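Local coordinates for protein putative xanthine dehydrogenase YAGS fad-binding subunit (Escherichia coli, PDB 5G5G) that probably oxidises aldehydes as the molybdenum-bearing subunit of a periplasmic aldehyde oxidase, holding a pterin cytosine dinucleotide beside a dioxothiomolybdenum ion, at residues Arg380-Gln386 with Arg399-Leu405; Thr585-His589 with Leu693-Val698; Val610-Ile616 with Phe674-Thr678. All coordinates share one frame; numbering follows the deposited sequence. Where two conformers were deposited one is given.

Contact 1 of 3, residues Arg380-Gln386 with Arg399-Leu405; sequences RILNDTQ and RQLIECL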
loop_
_atom_site.group_PDB
_atom_site.type_symbol
_atom_site.label_atom_id
_atom_site.label_comp_id
_atom_site.label_asym_id
_atom_site.label_seq_id
_atom_site.Cartn_x
_atom_site.Cartn_y
_atom_site.Cartn_z
ATOM N N ARG C 380 19.446 25.869 -7.945
ATOM C CA ARG C 380 19.161 24.928 -9.045
ATOM C C ARG C 380 19.067 25.650 -10.369
ATOM O O ARG C 380 19.605 25.174 -11.362
ATOM C CB ARG C 380 17.905 24.117 -8.754
ATOM C CG ARG C 380 18.057 23.177 -7.582
ATOM C CD ARG C 380 16.751 22.404 -7.359
ATOM N NE ARG C 380 16.932 21.345 -6.356
ATOM C CZ ARG C 380 16.973 21.561 -5.041
ATOM N NH1 ARG C 380 16.812 22.779 -4.543
ATOM N NH2 ARG C 380 17.144 20.529 -4.200
ATOM N N ILE C 381 18.478 26.841 -10.400
ATOM C CA ILE C 381 18.367 27.591 -11.648
ATOM C C ILE C 381 19.771 27.947 -12.138
ATOM O O ILE C 381 20.069 27.793 -13.336
ATOM C CB ILE C 381 17.447 28.825 -11.478
ATOM C CG1 ILE C 381 15.994 28.342 -11.296
ATOM C CG2 ILE C 381 17.523 29.753 -12.705
ATOM C CD1 ILE C 381 15.041 29.429 -10.789
ATOM N N LEU C 382 20.617 28.480 -11.235
ATOM C CA LEU C 382 21.984 28.812 -11.565
ATOM C C LEU C 382 22.763 27.660 -12.194
ATOM O O LEU C 382 23.675 27.915 -12.969
ATOM C CB LEU C 382 22.705 29.237 -10.302
ATOM C CG LEU C 382 24.036 29.891 -10.346
ATOM C CD1 LEU C 382 23.820 31.322 -10.862
ATOM C CD2 LEU C 382 24.662 29.903 -8.943
ATOM N N ASN C 383 22.466 26.426 -11.746
ATOM C CA ASN C 383 23.170 25.204 -12.158
ATOM C C ASN C 383 22.408 24.341 -13.196
ATOM O O ASN C 383 22.652 23.143 -13.358
ATOM C CB ASN C 383 23.503 24.406 -10.878
ATOM C CG ASN C 383 24.653 25.030 -10.142
ATOM O OD1 ASN C 383 25.741 25.092 -10.692
ATOM N ND2 ASN C 383 24.395 25.627 -8.977
ATOM N N ASP C 384 21.448 24.961 -13.896
ATOM C CA ASP C 384 20.728 24.277 -14.982
ATOM C C ASP C 384 21.742 23.956 -16.073
ATOM O O ASP C 384 22.710 24.686 -16.255
ATOM C CB ASP C 384 19.680 25.229 -15.566
ATOM C CG ASP C 384 18.795 24.560 -16.650
ATOM O OD1 ASP C 384 18.096 23.626 -16.259
ATOM O OD2 ASP C 384 18.841 24.996 -17.841
ATOM N N THR C 385 21.546 22.845 -16.753
ATOM C CA THR C 385 22.292 22.494 -17.944
ATOM C C THR C 385 21.278 22.117 -19.034
ATOM O O THR C 385 20.413 21.302 -18.821
ATOM C CB THR C 385 23.337 21.375 -17.705
ATOM O OG1 THR C 385 24.001 21.053 -18.955
ATOM C CG2 THR C 385 22.753 20.139 -17.134
ATOM N N GLN C 386 21.415 22.761 -20.192
ATOM C CA GLN C 386 20.601 22.491 -21.367
ATOM C C GLN C 386 21.237 21.446 -22.325
ATOM O O GLN C 386 20.681 21.143 -23.390
ATOM C CB GLN C 386 20.328 23.818 -22.102
ATOM C CG GLN C 386 19.404 24.741 -21.341
ATOM C CD GLN C 386 17.961 24.251 -21.334
ATOM O OE1 GLN C 386 17.414 23.914 -22.394
ATOM N NE2 GLN C 386 17.359 24.149 -20.153
ATOM N N ARG C 399 13.944 21.200 -22.208
ATOM C CA ARG C 399 14.169 21.104 -20.777
ATOM C C ARG C 399 13.701 22.391 -20.151
ATOM O O ARG C 399 14.297 23.432 -20.404
ATOM C CB ARG C 399 15.657 20.866 -20.465
ATOM C CG ARG C 399 15.971 21.013 -18.986
ATOM C CD ARG C 399 17.373 20.540 -18.690
ATOM N NE ARG C 399 17.806 21.036 -17.388
ATOM C CZ ARG C 399 18.650 20.417 -16.569
ATOM N NH1 ARG C 399 19.123 19.219 -16.854
ATOM N NH2 ARG C 399 19.002 21.028 -15.430
ATOM N N GLN C 400 12.683 22.238 -19.302
ATOM C CA GLN C 400 12.026 23.337 -18.632
ATOM C C GLN C 400 12.067 23.205 -17.114
ATOM O O GLN C 400 11.101 23.609 -16.439
ATOM C CB GLN C 400 10.548 23.385 -19.054
ATOM C CG GLN C 400 10.399 23.547 -20.520
ATOM C CD GLN C 400 9.034 24.075 -20.872
ATOM O OE1 GLN C 400 8.900 25.279 -21.132
ATOM N NE2 GLN C 400 8.023 23.201 -20.893
ATOM N N LEU C 401 13.173 22.671 -16.563
ATOM C CA LEU C 401 13.274 22.581 -15.141
ATOM C C LEU C 401 13.178 23.955 -14.478
ATOM O O LEU C 401 12.479 24.111 -13.464
ATOM C CB LEU C 401 14.569 21.902 -14.716
ATOM C CG LEU C 401 14.792 21.832 -13.203
ATOM C CD1 LEU C 401 13.735 20.962 -12.514
ATOM C CD2 LEU C 401 16.179 21.283 -12.916
ATOM N N ILE C 402 13.912 24.933 -15.027
ATOM C CA ILE C 402 13.858 26.305 -14.510
ATOM C C ILE C 402 12.427 26.776 -14.369
ATOM O O ILE C 402 11.985 27.262 -13.294
ATOM C CB ILE C 402 14.664 27.247 -15.411
ATOM C CG1 ILE C 402 16.182 26.932 -15.348
ATOM C CG2 ILE C 402 14.397 28.688 -15.048
ATOM C CD1 ILE C 402 17.072 27.796 -16.244
ATOM N N GLU C 403 11.661 26.592 -15.456
ATOM C CA GLU C 403 10.256 27.004 -15.467
ATOM C C GLU C 403 9.351 26.228 -14.498
ATOM O O GLU C 403 8.427 26.835 -13.898
ATOM C CB GLU C 403 9.731 26.947 -16.895
ATOM C CG GLU C 403 10.374 27.998 -17.774
ATOM C CD GLU C 403 11.728 27.608 -18.434
ATOM O OE1 GLU C 403 12.270 26.476 -18.255
ATOM O OE2 GLU C 403 12.290 28.538 -19.101
ATOM N N CYS C 404 9.623 24.930 -14.308
ATOM C CA CYS C 404 8.951 24.186 -13.254
ATOM C C CYS C 404 9.186 24.845 -11.876
ATOM O O CYS C 404 8.249 25.102 -11.089
ATOM C CB CYS C 404 9.400 22.751 -13.198
ATOM S SG CYS C 404 8.803 21.779 -14.594
ATOM N N LEU C 405 10.449 25.189 -11.612
ATOM C CA LEU C 405 10.802 25.721 -10.322
ATOM C C LEU C 405 10.242 27.109 -10.126
ATOM O O LEU C 405 9.693 27.433 -9.058
ATOM C CB LEU C 405 12.300 25.696 -10.158
ATOM C CG LEU C 405 12.894 24.314 -9.987
ATOM C CD1 LEU C 405 14.371 24.432 -10.148
ATOM C CD2 LEU C 405 12.534 23.703 -8.637
HETATM O O HOH W 1 15.578 24.181 -17.305
HETATM O O HOH W 2 14.895 23.511 -23.572
#

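Contact 2 of 3, residues Thr585-His589 with Leu693-Val698; sequences TFAGH and LGLCGV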
loop_
_atom_site.group_PDB
_atom_site.type_symbol
_atom_site.label_atom_id
_atom_site.label_comp_id
_atom_site.label_asym_id
_atom_site.label_seq_id
_atom_site.Cartn_x
_atom_site.Cartn_y
_atom_site.Cartn_z
ATOM N N THR C 585 12.242 14.236 -18.652
ATOM C CA THR C 585 11.131 14.901 -18.003
ATOM C C THR C 585 11.568 15.471 -16.675
ATOM O O THR C 585 12.486 14.954 -16.044
ATOM C CB THR C 585 9.930 13.926 -17.836
ATOM O OG1 THR C 585 10.235 12.907 -16.880
ATOM C CG2 THR C 585 9.562 13.331 -19.184
ATOM N N PHE C 586 10.912 16.567 -16.269
ATOM C CA PHE C 586 11.352 17.389 -15.142
ATOM C C PHE C 586 10.176 17.774 -14.262
ATOM O O PHE C 586 9.028 17.885 -14.731
ATOM C CB PHE C 586 12.041 18.674 -15.679
ATOM C CG PHE C 586 13.208 18.378 -16.581
ATOM C CD1 PHE C 586 14.456 18.177 -16.063
ATOM C CD2 PHE C 586 13.020 18.260 -17.937
ATOM C CE1 PHE C 586 15.537 17.861 -16.875
ATOM C CE2 PHE C 586 14.076 17.927 -18.768
ATOM C CZ PHE C 586 15.350 17.747 -18.210
ATOM N N ALA C 587 10.469 18.026 -12.997
ATOM C CA ALA C 587 9.485 18.539 -12.047
ATOM C C ALA C 587 10.103 19.421 -10.994
ATOM O O ALA C 587 11.296 19.326 -10.703
ATOM C CB ALA C 587 8.749 17.383 -11.343
ATOM N N GLY C 588 9.256 20.226 -10.377
ATOM C CA GLY C 588 9.596 20.960 -9.183
ATOM C C GLY C 588 8.546 20.631 -8.129
ATOM O O GLY C 588 7.340 20.760 -8.375
ATOM N N HIS C 589 9.009 20.125 -6.993
ATOM C CA HIS C 589 8.180 19.727 -5.877
ATOM C C HIS C 589 8.352 20.645 -4.708
ATOM O O HIS C 589 9.502 20.871 -4.271
ATOM C CB HIS C 589 8.566 18.330 -5.422
ATOM C CG HIS C 589 8.192 17.264 -6.389
ATOM N ND1 HIS C 589 6.882 16.917 -6.640
ATOM C CD2 HIS C 589 8.946 16.519 -7.220
ATOM C CE1 HIS C 589 6.853 15.965 -7.548
ATOM N NE2 HIS C 589 8.090 15.712 -7.925
ATOM N N LEU C 693 8.033 10.092 -13.139
ATOM C CA LEU C 693 8.455 11.470 -12.873
ATOM C C LEU C 693 7.780 12.017 -11.615
ATOM O O LEU C 693 8.408 12.659 -10.782
ATOM C CB LEU C 693 8.130 12.361 -14.074
ATOM C CG LEU C 693 8.363 13.853 -13.781
ATOM C CD1 LEU C 693 9.845 14.176 -13.578
ATOM C CD2 LEU C 693 7.746 14.649 -14.929
ATOM N N GLY C 694 6.495 11.714 -11.467
ATOM C CA GLY C 694 5.729 12.271 -10.378
ATOM C C GLY C 694 6.292 11.993 -9.037
ATOM O O GLY C 694 6.036 12.759 -8.097
ATOM N N LEU C 695 6.926 10.827 -8.885
ATOM C CA LEU C 695 7.551 10.443 -7.620
ATOM C C LEU C 695 8.933 11.084 -7.345
ATOM O O LEU C 695 9.352 11.243 -6.217
ATOM C CB LEU C 695 7.703 8.915 -7.597
ATOM C CG LEU C 695 8.329 8.270 -6.392
ATOM C CD1 LEU C 695 7.536 8.600 -5.149
ATOM C CD2 LEU C 695 8.399 6.756 -6.535
ATOM N N CYS C 696 9.645 11.359 -8.419
ATOM C CA CYS C 696 11.027 11.782 -8.397
ATOM C C CYS C 696 11.188 13.122 -7.730
ATOM O O CYS C 696 10.602 14.120 -8.193
ATOM C CB CYS C 696 11.527 11.858 -9.814
ATOM S SG CYS C 696 11.613 10.198 -10.616
ATOM N N GLY C 697 11.970 13.151 -6.644
ATOM C CA GLY C 697 12.142 14.362 -5.866
ATOM C C GLY C 697 11.161 14.629 -4.725
ATOM O O GLY C 697 11.424 15.471 -3.872
ATOM N N VAL C 698 10.057 13.893 -4.657
ATOM C CA VAL C 698 9.038 14.186 -3.661
ATOM C C VAL C 698 9.575 14.004 -2.235
ATOM O O VAL C 698 9.388 14.868 -1.367
ATOM C CB VAL C 698 7.769 13.288 -3.835
ATOM C CG1 VAL C 698 6.824 13.426 -2.650
ATOM C CG2 VAL C 698 7.034 13.657 -5.150
#

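Contact 3 of 3, residues Val610-Ile616 with Phe674-Thr678; sequences VCAAGRI and FLDDT. With MCN (pterin cytosine dinucleotide), chain Y.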
loop_
_atom_site.group_PDB
_atom_site.type_symbol
_atom_site.label_atom_id
_atom_site.label_comp_id
_atom_site.label_asym_id
_atom_site.label_seq_id
_atom_site.Cartn_x
_atom_site.Cartn_y
_atom_site.Cartn_z
ATOM N N VAL C 610 4.989 20.761 -9.986
ATOM C CA VAL C 610 4.937 21.333 -11.297
ATOM C C VAL C 610 5.779 20.450 -12.240
ATOM O O VAL C 610 6.986 20.283 -12.041
ATOM C CB VAL C 610 5.414 22.802 -11.318
ATOM C CG1 VAL C 610 5.261 23.389 -12.712
ATOM C CG2 VAL C 610 4.659 23.681 -10.283
ATOM N N CYS C 611 5.125 19.875 -13.266
ATOM C CA CYS C 611 5.726 18.883 -14.145
ATOM C C CYS C 611 5.799 19.325 -15.595
ATOM O O CYS C 611 4.845 19.969 -16.128
ATOM C CB CYS C 611 4.868 17.624 -14.075
ATOM S SG CYS C 611 4.817 16.924 -12.450
ATOM N N ALA C 612 6.897 18.920 -16.238
ATOM C CA ALA C 612 7.107 19.059 -17.678
ATOM C C ALA C 612 7.366 17.664 -18.253
ATOM O O ALA C 612 8.453 17.081 -18.070
ATOM C CB ALA C 612 8.274 19.981 -17.941
ATOM N N ALA C 613 6.322 17.107 -18.888
ATOM C CA ALA C 613 6.320 15.715 -19.341
ATOM C C ALA C 613 5.769 15.610 -20.771
ATOM O O ALA C 613 4.986 14.724 -21.137
ATOM C CB ALA C 613 5.498 14.894 -18.364
ATOM N N GLY C 614 6.224 16.503 -21.619
ATOM C CA GLY C 614 5.668 16.625 -22.999
ATOM C C GLY C 614 4.214 17.089 -23.024
ATOM O O GLY C 614 3.689 17.603 -22.038
ATOM N N ARG C 615 3.562 16.828 -24.140
ATOM C CA ARG C 615 2.101 17.056 -24.266
ATOM C C ARG C 615 1.364 16.114 -23.345
ATOM O O ARG C 615 1.591 14.902 -23.414
ATOM C CB ARG C 615 1.672 16.822 -25.698
ATOM C CG ARG C 615 0.141 16.728 -25.884
ATOM C CD ARG C 615 -0.183 16.639 -27.348
ATOM N NE ARG C 615 0.039 17.884 -28.065
ATOM C CZ ARG C 615 0.217 17.973 -29.390
ATOM N NH1 ARG C 615 0.327 16.878 -30.160
ATOM N NH2 ARG C 615 0.335 19.173 -29.960
ATOM N N ILE C 616 0.513 16.651 -22.487
ATOM C CA ILE C 616 -0.309 15.823 -21.627
ATOM C C ILE C 616 -1.547 15.347 -22.379
ATOM O O ILE C 616 -2.287 16.138 -22.980
ATOM C CB ILE C 616 -0.718 16.607 -20.355
ATOM C CG1 ILE C 616 0.555 17.008 -19.575
ATOM C CG2 ILE C 616 -1.706 15.789 -19.539
ATOM C CD1 ILE C 616 1.344 15.873 -19.027
ATOM N N PHE C 674 0.750 21.191 -14.952
ATOM C CA PHE C 674 1.513 20.693 -16.085
ATOM C C PHE C 674 1.881 21.832 -16.983
ATOM O O PHE C 674 1.005 22.517 -17.483
ATOM C CB PHE C 674 0.739 19.657 -16.875
ATOM C CG PHE C 674 0.467 18.403 -16.083
ATOM C CD1 PHE C 674 1.515 17.526 -15.804
ATOM C CD2 PHE C 674 -0.801 18.109 -15.683
ATOM C CE1 PHE C 674 1.293 16.345 -15.076
ATOM C CE2 PHE C 674 -1.030 16.946 -14.949
ATOM C CZ PHE C 674 0.019 16.094 -14.636
ATOM N N LEU C 675 3.169 22.047 -17.186
ATOM C CA LEU C 675 3.597 22.964 -18.226
ATOM C C LEU C 675 3.321 22.348 -19.585
ATOM O O LEU C 675 3.364 21.112 -19.747
ATOM C CB LEU C 675 5.116 23.237 -18.091
ATOM C CG LEU C 675 5.526 23.915 -16.779
ATOM C CD1 LEU C 675 7.002 24.336 -16.808
ATOM C CD2 LEU C 675 4.702 25.126 -16.458
ATOM N N ASP C 676 2.992 23.171 -20.566
ATOM C CA ASP C 676 2.893 22.743 -21.981
ATOM C C ASP C 676 4.356 22.410 -22.332
ATOM O O ASP C 676 5.181 23.313 -22.373
ATOM C CB ASP C 676 2.438 23.889 -22.970
ATOM C CG ASP C 676 0.875 24.069 -23.158
ATOM O OD1 ASP C 676 0.102 23.312 -22.534
ATOM O OD2 ASP C 676 0.420 25.016 -23.938
ATOM N N ASP C 677 4.684 21.174 -22.567
ATOM C CA ASP C 677 6.034 20.808 -22.812
ATOM C C ASP C 677 6.106 19.982 -24.096
ATOM O O ASP C 677 6.979 19.165 -24.261
ATOM C CB ASP C 677 6.477 20.045 -21.589
ATOM C CG ASP C 677 7.915 19.709 -21.583
ATOM O OD1 ASP C 677 8.746 20.659 -21.775
ATOM O OD2 ASP C 677 8.239 18.494 -21.334
ATOM N N THR C 678 5.206 20.274 -25.023
ATOM C CA THR C 678 5.043 19.539 -26.297
ATOM C C THR C 678 6.403 19.293 -26.940
ATOM O O THR C 678 7.169 20.265 -27.187
ATOM C CB THR C 678 4.178 20.389 -27.267
ATOM O OG1 THR C 678 2.916 20.608 -26.632
ATOM C CG2 THR C 678 3.945 19.715 -28.565
HETATM N N1 MCN Y . -0.299 10.509 -19.194
HETATM C C2 MCN Y . -1.024 11.567 -19.905
HETATM N N3 MCN Y . 0.054 12.221 -20.768
HETATM C C4 MCN Y . 1.366 12.075 -20.846
HETATM C C5 MCN Y . 1.844 10.853 -20.112
HETATM C C6 MCN Y . 1.040 10.217 -19.311
HETATM O O2 MCN Y . -2.107 11.844 -19.886
HETATM N N4 MCN Y . 2.220 12.760 -21.520
HETATM C "C1'" MCN Y . -1.130 9.898 -18.169
HETATM C C2D MCN Y . -2.169 8.889 -18.786
HETATM O "O2'" MCN Y . -3.302 8.782 -17.927
HETATM C "C3'" MCN Y . -1.352 7.700 -18.756
HETATM C C4D MCN Y . -0.487 7.622 -17.418
HETATM O O4D MCN Y . -0.315 9.115 -17.288
HETATM O "O3'" MCN Y . -2.016 6.388 -18.851
HETATM C "C5'" MCN Y . 0.802 7.050 -17.322
HETATM O "O5'" MCN Y . 1.515 7.050 -18.536
HETATM P PA MCN Y . 3.049 6.830 -18.493
HETATM O O1A MCN Y . 3.491 6.545 -19.927
HETATM O O2A MCN Y . 3.701 7.897 -17.685
HETATM O O3A MCN Y . 3.224 5.404 -17.611
HETATM P PB MCN Y . 3.077 3.961 -18.240
HETATM O O1B MCN Y . 4.366 3.504 -18.771
HETATM O O2B MCN Y . 1.864 3.913 -19.110
HETATM O O3B MCN Y . 2.662 3.199 -16.928
HETATM C C10 MCN Y . 3.725 2.705 -16.007
HETATM C "C9'" MCN Y . 3.923 3.558 -14.805
HETATM C "C8'" MCN Y . 5.204 2.950 -14.011
HETATM S "S8'" MCN Y . 6.587 2.492 -14.839
HETATM C "C7'" MCN Y . 5.004 2.680 -12.816
HETATM S "S7'" MCN Y . 6.221 1.821 -11.828
HETATM C "C6'" MCN Y . 3.815 3.265 -11.993
HETATM C C7 MCN Y . 3.108 4.322 -12.968
HETATM O "O9'" MCN Y . 2.767 3.774 -14.177
HETATM N "N5'" MCN Y . 2.861 2.045 -11.855
HETATM C C4A MCN Y . 1.438 2.299 -11.461
HETATM N "N8'" MCN Y . 1.834 4.707 -12.326
HETATM C C4B MCN Y . 1.009 3.761 -11.829
HETATM N "N1'" MCN Y . -0.253 4.151 -11.380
HETATM C "C2'" MCN Y . -1.261 3.230 -11.075
HETATM N "N2'" MCN Y . -2.385 3.567 -10.658
HETATM N "N3'" MCN Y . -0.807 1.977 -10.767
HETATM C "C4'" MCN Y . 0.384 1.344 -11.085
HETATM O "O4'" MCN Y . 0.846 0.201 -10.910
HETATM O O HOH W 3 3.924 18.500 -19.350
HETATM O O HOH W 4 1.292 19.497 -21.633
#

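Contact 1 of 3, residues Arg380-Gln386 with Arg399-Leu405
The guanidinium group of R399 lies against the backbone of T385, with T385 O over one face, 3.0 Å from R399 CZ. That oxygen is badly angled for the N-H bonds and makes no hydrogen bond with them. At the edge stands D384. Its OD1 is gripped side-on by R399 NE at 2.8 Å and by R399 NH2 at 2.9 Å, a salt bridge that ties both nitrogens to one oxygen. The carboxylate and guanidinium planes are turned 66° apart, and both donors come from the same face of the carboxylate rather than within its plane. Water 1, in plane at the guanidinium edge, accepts from I402 N and donates to D384 OD1, linking the carboxylate to helix 401-412. An extended chain, with CG anti to the backbone N (chi1 170°), gives R399 the length to pass D384, while its NH1 and NH2 go on to the carbonyls of L325 and L326.

The contact joins the end of helix 376-382 to the start of helix 401-412, which Q400 precedes as N-cap, in the molybdopterin-binding region. Branched aliphatic chains fill the space between the two helices with methyl groups. I381 CG2 meets I402 CG2 at 4.0 Å, the two side chains crossing at about a right angle, and L405 CD1 touches R380 CB at 3.8 Å, while the R380 guanidinium runs on to a salt bridge with E362. I402 CD1 packs against the D384 carboxylate.

Q386 makes use of both hydrogens of its amide, its chain bent back to do so. Q386 NE2 donates in the amide plane to the syn lone pair of D384 OD2 at 2.9 Å, almost straight at 176°, and reaches R399 O at 3.2 Å from above the carbonyl plane.

Contact 2 of 3, residues Thr585-His589 with Leu693-Val698
L693 and H589 carry this contact, in which strand 584-596 of a mixed, largely antiparallel sheet is covered by the loop that leads into helix 698-710. The loop follows E692 of the molybdenum pocket, and the side chain of L693 lies about 7 Å from the pterin cytosine dinucleotide.

Van der Waals packing centres on the fork of L693. CG is anti to the backbone N (chi1 172°), which spreads the two methyls over the strand: L693 CD1 packs 4.1 Å from A587 CB, a methyl small enough to admit the leucine, and L693 CD2 lies against F586 O at 3.5 Å. T585 OG1 also meets this leucine, at 3.6 Å from L693 CB, while hydrogen-bonding to R440 O.

Polar contacts gather round the imidazole of H589. C696 O lies at the ring edge, near its plane, 3.0 Å from H589 NE2, and G694 O, buried without a partner in the model, approaches H589 CE1. G697, with phi 89°, has a backbone shape suited to glycine and passes close to H589 CD2.

Over one face of the ring lies a CH-pi contact: V698 CG2 stands 3.5 Å from the H589 ring centroid, 19° off the normal.

Contact 3 of 3, residues Val610-Ile616 with Phe674-Thr678
L675 O and G614 O, one from each segment, both take a proton from water 3, at 2.7 Å from L675 O and 2.8 Å from G614 O. The same water accepts from A613 N, so one molecule fastens three backbone groups just beyond the end of the strand pairing. Nearby, G614 N donates to D677 OD2 at 2.8 Å, using the anti lone pair with an N-H...O angle of 162°. D677 CG is anti to its backbone N, which carries the carboxylate across to G614, a glycine suited to its positive phi of 66°.

Ahead of these loops the segments form the parallel edge of a mixed sheet, strand 602-612 beside the outermost strand 669-674, with a bridge between C611 and F674. L675 N donates to C611 O at 2.9 Å. On the F674 side of the sheet, I616 CD1 lies over the aromatic face, 4.0 Å from the F674 ring centroid in a CH-pi contact, and C611 CB meets F674 CD1 obliquely at 3.8 Å. T678 CG2 lies over one face of the R615 guanidinium, whose NH2 is salt-bridged to D13. The backbone of R615 faces the cofactor: R615 O accepts from N4 of the pterin cytosine dinucleotide at 2.9 Å.

Overall arrangement
All three contacts lie on the same side of the chain's centre, with their own centres 12 to 14 Å apart. Contacts 2 and 3 share a sheet: F586 O and A612 N, 2.8 Å apart, belong to its ladder, as do G588 N and V610 O. Contact 1 reaches both. R399 CG packs on F586 CZ at 3.4 Å in contact 2, and Q400 NE2 lies 2.8 Å from D677 OD1, the second oxygen of a carboxylate that contact 3 uses through OD2. Contact 3 bonds the cytosine amino group directly, whereas in contact 2 the side chain of C696 is about 10 Å from the dioxothiomolybdenum ion.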